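PDB 1SNY: sniffer CG10964-PA from Drosophila melanogaster, which probably acts as an NADPH-dependent carbonyl reductase of the short-chain dehydrogenase/reductase family, binding NADP in a Rossmann fold. Local coordinates for residues L51-R56 with S72-L77; L35-A40 with G240-T245; G96-Q101 with L146-K151. One frame throughout, in Å; residues are numbered along the deposited sequence.

Interaction 1 of 3, residues L51-R56 with S72-L77; sequences LFTTCR and SNIHIL. With NAP (NADP nicotinamide-adenine-dinucleotide phosphate), chain B.
Phe52 and His75 lie abreast on adjacent parallel strands of the Rossmann fold, 51-55 and 74-77, which a beta-alpha-beta crossover joins through helix 62-70. Their rings make an offset stack, centroids 4.9 Å apart and planes at 22°, with the imidazole over one phenyl face near its rim. Leu77 CD1 comes obliquely against Phe52 CD2, 3.8 Å away.

On the other face of the sheet Leu51, Thr53, Ile74 and Ile76 line up. Thr53 suits this buried row because its methyl packs while its hydroxyl has a backbone acceptor: chi1 of 62° sets OG1 between the backbone N and the carbonyl carbon, where it bonds His75 O at 3.2 Å from above the carbonyl plane. Thr53 N grips that same His75 O at 2.7 Å. The parallel ladder continues with Leu51 N to Asn73 O, His75 N to Leu51 O and Leu77 N to Thr53 O, ending in a weak bond from Cys55 N to Leu77 O.

Farther out, helix 87-98 packs on Phe52 through Ile94 and Val97, and Val38 of helix 32-42 backs Leu51 and Thr53. His75 NE2 is hydrogen-bonded to His50 ND1.

Just beyond the strand, Arg56 meets the phosphate that distinguishes NADP from NAD. Arg56 NE gives a bond to NAP O2X at 3.0 Å, and Arg56 NH2 another to NAP O3X, also 3.0 Å; one face of the guanidinium lies against the adenine. With a leucine here, the phosphate would probably lose both guanidinium bonds and the adenine its flat cationic neighbour. The arginine chain bends at chi3 (-74°), and NAP C5A sits over the guanidinium centre, 4.0 Å above its plane.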
loop_
_atom_site.group_PDB
_atom_site.type_symbol
_atom_site.label_atom_id
_atom_site.label_comp_id
_atom_site.label_asym_id
_atom_site.label_seq_id
_atom_site.Cartn_x
_atom_site.Cartn_y
_atom_site.Cartn_z
ATOM N N LEU A 51 15.960 26.386 3.122
ATOM C CA LEU A 51 15.778 25.224 2.270
ATOM C C LEU A 51 16.547 24.066 2.896
ATOM O O LEU A 51 17.749 23.936 2.678
ATOM C CB LEU A 51 16.324 25.522 0.871
ATOM C CG LEU A 51 15.769 24.780 -0.348
ATOM C CD1 LEU A 51 16.451 25.310 -1.599
ATOM C CD2 LEU A 51 15.985 23.280 -0.218
ATOM N N PHE A 52 15.862 23.246 3.692
ATOM C CA PHE A 52 16.508 22.093 4.324
ATOM C C PHE A 52 16.550 20.924 3.354
ATOM O O PHE A 52 15.540 20.570 2.731
ATOM C CB PHE A 52 15.775 21.669 5.601
ATOM C CG PHE A 52 15.705 22.745 6.640
ATOM C CD1 PHE A 52 14.734 23.735 6.565
ATOM C CD2 PHE A 52 16.635 22.788 7.679
ATOM C CE1 PHE A 52 14.686 24.755 7.508
ATOM C CE2 PHE A 52 16.593 23.806 8.627
ATOM C CZ PHE A 52 15.619 24.789 8.542
ATOM N N THR A 53 17.728 20.324 3.235
ATOM C CA THR A 53 17.935 19.210 2.326
ATOM C C THR A 53 18.634 18.068 3.035
ATOM O O THR A 53 19.651 18.273 3.701
ATOM C CB THR A 53 18.815 19.629 1.140
ATOM O OG1 THR A 53 20.100 20.031 1.629
ATOM C CG2 THR A 53 18.193 20.786 0.396
ATOM N N THR A 54 18.099 16.862 2.889
ATOM C CA THR A 54 18.704 15.698 3.513
ATOM C C THR A 54 19.460 14.900 2.460
ATOM O O THR A 54 19.203 15.019 1.259
ATOM C CB THR A 54 17.656 14.752 4.126
ATOM O OG1 THR A 54 16.914 14.121 3.073
ATOM C CG2 THR A 54 16.703 15.514 5.026
ATOM N N CYS A 55 20.402 14.095 2.926
ATOM C CA CYS A 55 21.193 13.228 2.065
ATOM C C CYS A 55 21.923 12.311 3.028
ATOM O O CYS A 55 22.187 12.695 4.166
ATOM C CB CYS A 55 22.172 14.030 1.193
ATOM S SG CYS A 55 23.516 14.878 2.052
ATOM N N ARG A 56 22.229 11.096 2.588
ATOM C CA ARG A 56 22.888 10.132 3.457
ATOM C C ARG A 56 24.395 10.291 3.604
ATOM O O ARG A 56 24.962 9.923 4.632
ATOM C CB ARG A 56 22.551 8.712 2.994
ATOM C CG ARG A 56 21.073 8.380 3.144
ATOM C CD ARG A 56 20.797 6.896 2.987
ATOM N NE ARG A 56 20.893 6.449 1.602
ATOM C CZ ARG A 56 20.648 5.204 1.209
ATOM N NH1 ARG A 56 20.296 4.285 2.098
ATOM N NH2 ARG A 56 20.743 4.878 -0.073
ATOM N N SER A 72 23.496 30.227 0.952
ATOM C CA SER A 72 23.363 30.079 2.396
ATOM C C SER A 72 21.949 29.741 2.864
ATOM O O SER A 72 21.764 29.298 3.994
ATOM C CB SER A 72 23.857 31.348 3.103
ATOM O OG SER A 72 23.158 32.493 2.648
ATOM N N ASN A 73 20.952 29.954 2.010
ATOM C CA ASN A 73 19.583 29.626 2.395
ATOM C C ASN A 73 19.425 28.106 2.400
ATOM O O ASN A 73 18.446 27.566 2.915
ATOM C CB ASN A 73 18.571 30.284 1.445
ATOM C CG ASN A 73 18.777 29.895 -0.005
ATOM O OD1 ASN A 73 19.904 29.842 -0.494
ATOM N ND2 ASN A 73 17.680 29.645 -0.710
ATOM N N ILE A 74 20.412 27.420 1.834
ATOM C CA ILE A 74 20.407 25.964 1.793
ATOM C C ILE A 74 20.982 25.424 3.100
ATOM O O ILE A 74 22.005 25.907 3.582
ATOM C CB ILE A 74 21.262 25.429 0.612
ATOM C CG1 ILE A 74 20.618 25.823 -0.722
ATOM C CG2 ILE A 74 21.407 23.917 0.713
ATOM C CD1 ILE A 74 21.377 25.329 -1.951
ATOM N N HIS A 75 20.310 24.433 3.676
ATOM C CA HIS A 75 20.756 23.806 4.920
ATOM C C HIS A 75 20.845 22.304 4.671
ATOM O O HIS A 75 19.843 21.664 4.351
ATOM C CB HIS A 75 19.751 24.064 6.046
ATOM C CG HIS A 75 19.574 25.511 6.387
ATOM N ND1 HIS A 75 20.433 26.191 7.222
ATOM C CD2 HIS A 75 18.635 26.409 6.003
ATOM C CE1 HIS A 75 20.031 27.445 7.340
ATOM N NE2 HIS A 75 18.942 27.603 6.609
ATOM N N ILE A 76 22.039 21.740 4.816
ATOM C CA ILE A 76 22.212 20.313 4.601
ATOM C C ILE A 76 22.138 19.539 5.911
ATOM O O ILE A 76 22.878 19.814 6.852
ATOM C CB ILE A 76 23.556 20.008 3.915
ATOM C CG1 ILE A 76 23.643 20.772 2.592
ATOM C CG2 ILE A 76 23.686 18.505 3.674
ATOM C CD1 ILE A 76 24.922 20.519 1.812
ATOM N N LEU A 77 21.227 18.573 5.963
ATOM C CA LEU A 77 21.047 17.738 7.145
ATOM C C LEU A 77 21.378 16.311 6.723
ATOM O O LEU A 77 20.837 15.815 5.732
ATOM C CB LEU A 77 19.595 17.814 7.631
ATOM C CG LEU A 77 19.036 19.218 7.902
ATOM C CD1 LEU A 77 17.534 19.146 8.169
ATOM C CD2 LEU A 77 19.757 19.833 9.080
HETATM P PA NAP B . 16.804 8.480 -7.551
HETATM O O1A NAP B . 17.113 7.124 -7.327
HETATM O O2A NAP B . 17.523 9.398 -8.518
HETATM O O5B NAP B . 16.824 9.272 -6.162
HETATM C C5B NAP B . 16.251 8.654 -4.980
HETATM C C4B NAP B . 16.713 9.648 -3.868
HETATM O O4B NAP B . 16.160 9.118 -2.575
HETATM C C3B NAP B . 18.252 9.693 -3.611
HETATM O O3B NAP B . 18.571 11.044 -3.245
HETATM C C2B NAP B . 18.437 8.686 -2.495
HETATM O O2B NAP B . 19.630 8.795 -1.730
HETATM C C1B NAP B . 17.181 8.924 -1.627
HETATM N N9A NAP B . 16.984 7.777 -0.756
HETATM C C8A NAP B . 16.693 6.452 -1.013
HETATM N N7A NAP B . 16.604 5.696 0.076
HETATM C C5A NAP B . 16.853 6.592 1.105
HETATM C C6A NAP B . 16.902 6.384 2.495
HETATM N N6A NAP B . 16.709 5.215 3.157
HETATM N N1A NAP B . 17.180 7.506 3.297
HETATM C C2A NAP B . 17.399 8.772 2.728
HETATM N N3A NAP B . 17.362 9.002 1.360
HETATM C C4A NAP B . 17.085 7.881 0.591
HETATM O O3 NAP B . 15.284 8.593 -7.965
HETATM P PN NAP B . 14.363 9.801 -8.383
HETATM O O1N NAP B . 13.888 9.629 -9.766
HETATM O O2N NAP B . 15.136 11.040 -8.091
HETATM O O5D NAP B . 13.117 9.611 -7.424
HETATM C C5D NAP B . 12.588 10.754 -6.669
HETATM C C4D NAP B . 11.183 10.406 -6.212
HETATM O O4D NAP B . 10.275 10.455 -7.344
HETATM C C3D NAP B . 10.996 8.979 -5.604
HETATM O O3D NAP B . 10.114 9.021 -4.457
HETATM C C2D NAP B . 10.437 8.188 -6.777
HETATM O O2D NAP B . 9.745 7.021 -6.392
HETATM C C1D NAP B . 9.555 9.181 -7.434
HETATM N N1N NAP B . 9.310 9.023 -8.884
HETATM C C2N NAP B . 10.315 9.070 -9.903
HETATM C C3N NAP B . 9.898 8.900 -11.232
HETATM C C7N NAP B . 10.933 8.943 -12.364
HETATM O O7N NAP B . 10.506 8.790 -13.494
HETATM N N7N NAP B . 12.201 9.134 -12.116
HETATM C C4N NAP B . 8.486 8.683 -11.572
HETATM C C5N NAP B . 7.539 8.648 -10.520
HETATM C C6N NAP B . 7.934 8.815 -9.168
HETATM P P2B NAP B . 21.011 7.988 -2.098
HETATM O O1X NAP B . 21.672 8.790 -3.223
HETATM O O2X NAP B . 21.739 8.063 -0.797
HETATM O O3X NAP B . 20.614 6.593 -2.560
#

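Interaction 2 of 3, residues L35-A40 with G240-T245; sequences LGLVKA and GQIVQT
No ring or other flat group takes part where Leu37 and Ala40 meet Ile242 and Val243; the faces that matter are those of two helices, and what lies between them is methyl groups. Leu37 carries one half of the contact. With CG beside the backbone N and anti to the carbonyl carbon (chi1 -71°), its CD2 branch swings over to the other helix and touches Ile242 CG2 at 3.7 Å, the two side chains crossing at about a right angle. The same CD2 lies 4.0 Å from Val243 CG2, but here leucine and valine run alongside each other, pointing opposite ways.

The short axes of 35-40 and 240-245 approach to 9.1 Å and cross at -64°. Helix 32-42 begins within the glycine-rich TGxxxGxG motif of the Rossmann fold, and helix 235-248 packs against it from some 200 residues later in the chain. The side chain of Leu37 also lies about 5 Å from those of Asn109 and Leu33 of the NADP site.

The other half of the contact is made by small residues. Ala40 CB, directed at the partner helix, meets Val243 CG2 at 3.5 Å and Gly240 CA at 4.3 Å; the tighter touch is methyl to methyl, and Gly240, having no side chain, adds only a looser contact. Beta-branched Val243 suits its place because one branch, CG2, serves both Ala40 and Leu37. Thr239, one residue before Gly240, extends the patch by touching Leu37 and Ala40, and its OG1 forms a weak hydrogen bond with Gly36 O.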
loop_
_atom_site.group_PDB
_atom_site.type_symbol
_atom_site.label_atom_id
_atom_site.label_comp_id
_atom_site.label_asym_id
_atom_site.label_seq_id
_atom_site.Cartn_x
_atom_site.Cartn_y
_atom_site.Cartn_z
ATOM N N LEU A 35 17.506 16.902 -6.161
ATOM C CA LEU A 35 18.468 17.926 -6.546
ATOM C C LEU A 35 17.840 18.892 -7.547
ATOM O O LEU A 35 18.099 20.096 -7.512
ATOM C CB LEU A 35 19.693 17.267 -7.178
ATOM C CG LEU A 35 20.806 18.183 -7.687
ATOM C CD1 LEU A 35 21.451 18.918 -6.516
ATOM C CD2 LEU A 35 21.836 17.349 -8.430
ATOM N N GLY A 36 17.019 18.351 -8.443
ATOM C CA GLY A 36 16.373 19.174 -9.447
ATOM C C GLY A 36 15.442 20.181 -8.811
ATOM O O GLY A 36 15.361 21.331 -9.254
ATOM N N LEU A 37 14.736 19.747 -7.768
ATOM C CA LEU A 37 13.804 20.614 -7.063
ATOM C C LEU A 37 14.560 21.725 -6.356
ATOM O O LEU A 37 14.129 22.874 -6.363
ATOM C CB LEU A 37 12.989 19.815 -6.042
ATOM C CG LEU A 37 11.940 18.834 -6.571
ATOM C CD1 LEU A 37 11.337 18.069 -5.400
ATOM C CD2 LEU A 37 10.854 19.588 -7.325
ATOM N N VAL A 38 15.683 21.377 -5.732
ATOM C CA VAL A 38 16.496 22.370 -5.034
ATOM C C VAL A 38 16.831 23.509 -5.993
ATOM O O VAL A 38 16.553 24.673 -5.709
ATOM C CB VAL A 38 17.820 21.762 -4.518
ATOM C CG1 VAL A 38 18.662 22.834 -3.850
ATOM C CG2 VAL A 38 17.531 20.643 -3.544
ATOM N N LYS A 39 17.412 23.165 -7.138
ATOM C CA LYS A 39 17.789 24.166 -8.126
ATOM C C LYS A 39 16.597 24.984 -8.604
ATOM O O LYS A 39 16.689 26.202 -8.731
ATOM C CB LYS A 39 18.472 23.499 -9.324
ATOM C CG LYS A 39 19.747 22.750 -8.973
ATOM C CD LYS A 39 20.350 22.099 -10.207
ATOM C CE LYS A 39 21.594 21.297 -9.858
ATOM N NZ LYS A 39 22.127 20.570 -11.046
ATOM N N ALA A 40 15.480 24.319 -8.869
ATOM C CA ALA A 40 14.288 25.018 -9.334
ATOM C C ALA A 40 13.759 25.969 -8.263
ATOM O O ALA A 40 13.207 27.021 -8.579
ATOM C CB ALA A 40 13.208 24.018 -9.718
ATOM N N GLY A 240 10.851 21.933 -12.690
ATOM C CA GLY A 240 10.438 23.303 -12.921
ATOM C C GLY A 240 8.928 23.400 -12.825
ATOM O O GLY A 240 8.384 24.255 -12.122
ATOM N N GLN A 241 8.240 22.507 -13.527
ATOM C CA GLN A 241 6.785 22.500 -13.506
ATOM C C GLN A 241 6.271 22.067 -12.132
ATOM O O GLN A 241 5.240 22.557 -11.667
ATOM C CB GLN A 241 6.245 21.562 -14.586
ATOM C CG GLN A 241 6.761 21.872 -15.982
ATOM C CD GLN A 241 6.099 21.021 -17.050
ATOM O OE1 GLN A 241 4.903 21.163 -17.325
ATOM N NE2 GLN A 241 6.872 20.124 -17.657
ATOM N N ILE A 242 6.988 21.153 -11.482
ATOM C CA ILE A 242 6.581 20.684 -10.159
ATOM C C ILE A 242 6.536 21.839 -9.161
ATOM O O ILE A 242 5.508 22.075 -8.514
ATOM C CB ILE A 242 7.538 19.596 -9.621
ATOM C CG1 ILE A 242 7.414 18.331 -10.478
ATOM C CG2 ILE A 242 7.214 19.295 -8.158
ATOM C CD1 ILE A 242 8.232 17.152 -9.977
ATOM N N VAL A 243 7.653 22.554 -9.038
ATOM C CA VAL A 243 7.740 23.696 -8.133
ATOM C C VAL A 243 6.620 24.675 -8.460
ATOM O O VAL A 243 6.026 25.284 -7.572
ATOM C CB VAL A 243 9.089 24.430 -8.283
ATOM C CG1 VAL A 243 9.091 25.703 -7.434
ATOM C CG2 VAL A 243 10.228 23.514 -7.879
ATOM N N GLN A 244 6.334 24.818 -9.747
ATOM C CA GLN A 244 5.283 25.719 -10.194
ATOM C C GLN A 244 3.917 25.163 -9.798
ATOM O O GLN A 244 3.068 25.886 -9.281
ATOM C CB GLN A 244 5.364 25.894 -11.716
ATOM C CG GLN A 244 4.919 27.260 -12.207
ATOM C CD GLN A 244 5.668 28.397 -11.522
ATOM O OE1 GLN A 244 6.902 28.461 -11.553
ATOM N NE2 GLN A 244 4.922 29.301 -10.897
ATOM N N THR A 245 3.716 23.870 -10.030
ATOM C CA THR A 245 2.453 23.217 -9.703
ATOM C C THR A 245 2.129 23.244 -8.215
ATOM O O THR A 245 1.013 23.584 -7.822
ATOM C CB THR A 245 2.448 21.751 -10.180
ATOM O OG1 THR A 245 2.390 21.722 -11.610
ATOM C CG2 THR A 245 1.254 21.001 -9.607
#

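Interaction 3 of 3, residues G96-Q101 with L146-K151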
loop_
_atom_site.group_PDB
_atom_site.type_symbol
_atom_site.label_atom_id
_atom_site.label_comp_id
_atom_site.label_asym_id
_atom_site.label_seq_id
_atom_site.Cartn_x
_atom_site.Cartn_y
_atom_site.Cartn_z
ATOM N N GLY A 96 15.106 24.943 15.646
ATOM C CA GLY A 96 16.077 25.913 16.113
ATOM C C GLY A 96 16.278 27.031 15.109
ATOM O O GLY A 96 16.489 28.189 15.482
ATOM N N VAL A 97 16.195 26.690 13.828
ATOM C CA VAL A 97 16.384 27.665 12.767
ATOM C C VAL A 97 15.118 28.453 12.436
ATOM O O VAL A 97 15.154 29.682 12.354
ATOM C CB VAL A 97 16.900 26.979 11.479
ATOM C CG1 VAL A 97 17.065 28.000 10.367
ATOM C CG2 VAL A 97 18.224 26.285 11.759
ATOM N N THR A 98 14.003 27.752 12.255
ATOM C CA THR A 98 12.741 28.403 11.908
ATOM C C THR A 98 12.019 29.025 13.098
ATOM O O THR A 98 11.414 30.090 12.976
ATOM C CB THR A 98 11.778 27.417 11.228
ATOM O OG1 THR A 98 11.446 26.367 12.142
ATOM C CG2 THR A 98 12.422 26.819 9.986
ATOM N N LYS A 99 12.067 28.348 14.240
ATOM C CA LYS A 99 11.422 28.833 15.458
ATOM C C LYS A 99 9.905 28.972 15.323
ATOM O O LYS A 99 9.230 28.064 14.837
ATOM C CB LYS A 99 12.037 30.174 15.871
ATOM C CG LYS A 99 13.552 30.127 16.021
ATOM C CD LYS A 99 14.127 31.499 16.331
ATOM C CE LYS A 99 15.648 31.481 16.308
ATOM N NZ LYS A 99 16.223 32.819 16.632
ATOM N N ASP A 100 9.380 30.116 15.746
ATOM C CA ASP A 100 7.943 30.381 15.708
ATOM C C ASP A 100 7.319 30.427 14.319
ATOM O O ASP A 100 6.109 30.589 14.195
ATOM C CB ASP A 100 7.635 31.695 16.427
ATOM C CG ASP A 100 8.281 32.884 15.753
ATOM O OD1 ASP A 100 9.530 32.921 15.679
ATOM O OD2 ASP A 100 7.540 33.777 15.289
ATOM N N GLN A 101 8.128 30.307 13.274
ATOM C CA GLN A 101 7.577 30.321 11.926
ATOM C C GLN A 101 7.278 28.913 11.421
ATOM O O GLN A 101 6.631 28.750 10.389
ATOM C CB GLN A 101 8.520 31.037 10.959
ATOM C CG GLN A 101 8.519 32.543 11.142
ATOM C CD GLN A 101 7.108 33.114 11.157
ATOM O OE1 GLN A 101 6.399 33.082 10.150
ATOM N NE2 GLN A 101 6.692 33.630 12.307
ATOM N N LEU A 146 4.904 17.254 12.171
ATOM C CA LEU A 146 3.593 17.826 12.477
ATOM C C LEU A 146 3.625 19.090 13.344
ATOM O O LEU A 146 2.971 20.083 13.025
ATOM C CB LEU A 146 2.683 16.765 13.110
ATOM C CG LEU A 146 1.216 16.857 12.659
ATOM C CD1 LEU A 146 1.140 16.873 11.129
ATOM C CD2 LEU A 146 0.432 15.672 13.196
ATOM N N PRO A 147 4.388 19.077 14.452
ATOM C CA PRO A 147 4.431 20.282 15.289
ATOM C C PRO A 147 4.884 21.510 14.498
ATOM O O PRO A 147 4.286 22.588 14.606
ATOM C CB PRO A 147 5.414 19.894 16.395
ATOM C CG PRO A 147 5.152 18.418 16.553
ATOM C CD PRO A 147 5.081 17.954 15.110
ATOM N N LEU A 148 5.932 21.338 13.699
ATOM C CA LEU A 148 6.466 22.422 12.879
ATOM C C LEU A 148 5.471 22.871 11.807
ATOM O O LEU A 148 5.335 24.066 11.534
ATOM C CB LEU A 148 7.762 21.978 12.200
ATOM C CG LEU A 148 9.011 21.959 13.093
ATOM C CD1 LEU A 148 10.138 21.226 12.410
ATOM C CD2 LEU A 148 9.418 23.385 13.408
ATOM N N LEU A 149 4.791 21.911 11.191
ATOM C CA LEU A 149 3.821 22.217 10.141
ATOM C C LEU A 149 2.618 22.972 10.699
ATOM O O LEU A 149 2.061 23.852 10.039
ATOM C CB LEU A 149 3.368 20.921 9.445
ATOM C CG LEU A 149 4.393 20.216 8.541
ATOM C CD1 LEU A 149 3.900 18.818 8.214
ATOM C CD2 LEU A 149 4.619 21.033 7.254
ATOM N N LYS A 150 2.214 22.631 11.916
ATOM C CA LYS A 150 1.078 23.292 12.536
ATOM C C LYS A 150 1.436 24.712 12.949
ATOM O O LYS A 150 0.595 25.610 12.882
ATOM C CB LYS A 150 0.589 22.498 13.750
ATOM C CG LYS A 150 -0.063 21.186 13.380
ATOM C CD LYS A 150 -0.458 20.392 14.613
ATOM C CE LYS A 150 -1.137 19.079 14.233
ATOM N NZ LYS A 150 -1.372 18.224 15.431
ATOM N N LYS A 151 2.676 24.916 13.387
ATOM C CA LYS A 151 3.098 26.257 13.780
ATOM C C LYS A 151 3.083 27.151 12.547
ATOM O O LYS A 151 2.636 28.300 12.605
ATOM C CB LYS A 151 4.504 26.231 14.382
ATOM C CG LYS A 151 4.571 25.571 15.745
ATOM C CD LYS A 151 5.974 25.617 16.321
ATOM C CE LYS A 151 6.020 24.949 17.683
ATOM N NZ LYS A 151 7.395 24.957 18.247
#
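Thr98 and Leu148 meet at about a right angle, where the last turn of helix 87-98 lies against the long helix 124-155, two of the helices that flank the Rossmann sheet. The touching atoms are Thr98 OG1 and Leu148 CD2, 3.8 Å apart, a van der Waals contact in which a methyl rests against a hydroxyl. That hydroxyl is already engaged: chi1 of 63° places OG1 between the backbone N and the carbonyl carbon, and it bonds Ile94 O one turn back in its own helix. Threonine therefore fits a buried helix end, its polar atom satisfied locally. In Leu148, CG stands beside the backbone N and the end of the side chain reaches helix 87-98, where it also packs on Val91, Ile94 and the side chain of Glu95.

Beyond this van der Waals contact the interface opens towards solvent. Lys99 is the first residue to leave the helix; its phi is positive (62°), and residues 99-101 then run past Lys151. Lys151 CB points toward that turn, and from CG outward the chain is extended, chi2 to chi4 all near 180°; its CD passes 4.3 Å from Lys99 O without a bond, and its NZ pairs in a salt bridge with Glu95. A long flexible lysine suits this margin, since its CD can pass the turn while its charge reaches a carboxylate on helix 87-98.

The backbones come nearest at Gln101 and Lys151, whose CA atoms are 6.3 Å apart. Gln101 and its neighbour Asp100 share one side-chain bond: Gln101 NE2, with its partner nearly in the amide plane, bonds Asp100 OD2 at 3.1 Å, approaching from above the carboxylate plane.

Interactions 1 and 2 are buried, whereas interaction 3 is only partly buried, Thr98 and Leu148 inside and Lys99 and Asp100 exposed. Their chemistry follows: parallel backbone hydrogen bonds and stacked rings within the sheet in interaction 1, methyl packing between helices in interaction 2, and one methyl-hydroxyl touch with a polar, lysine-edged margin in interaction 3. Interaction 1 lies between the others. Val38 of helix 32-42 meets Leu51, Thr53 and Ile74 on one face of the sheet, and Val97 and Thr98 of interaction 3 meet Phe52 on the other. Interactions 2 and 3 do not touch, their nearest atoms being about 15 Å apart.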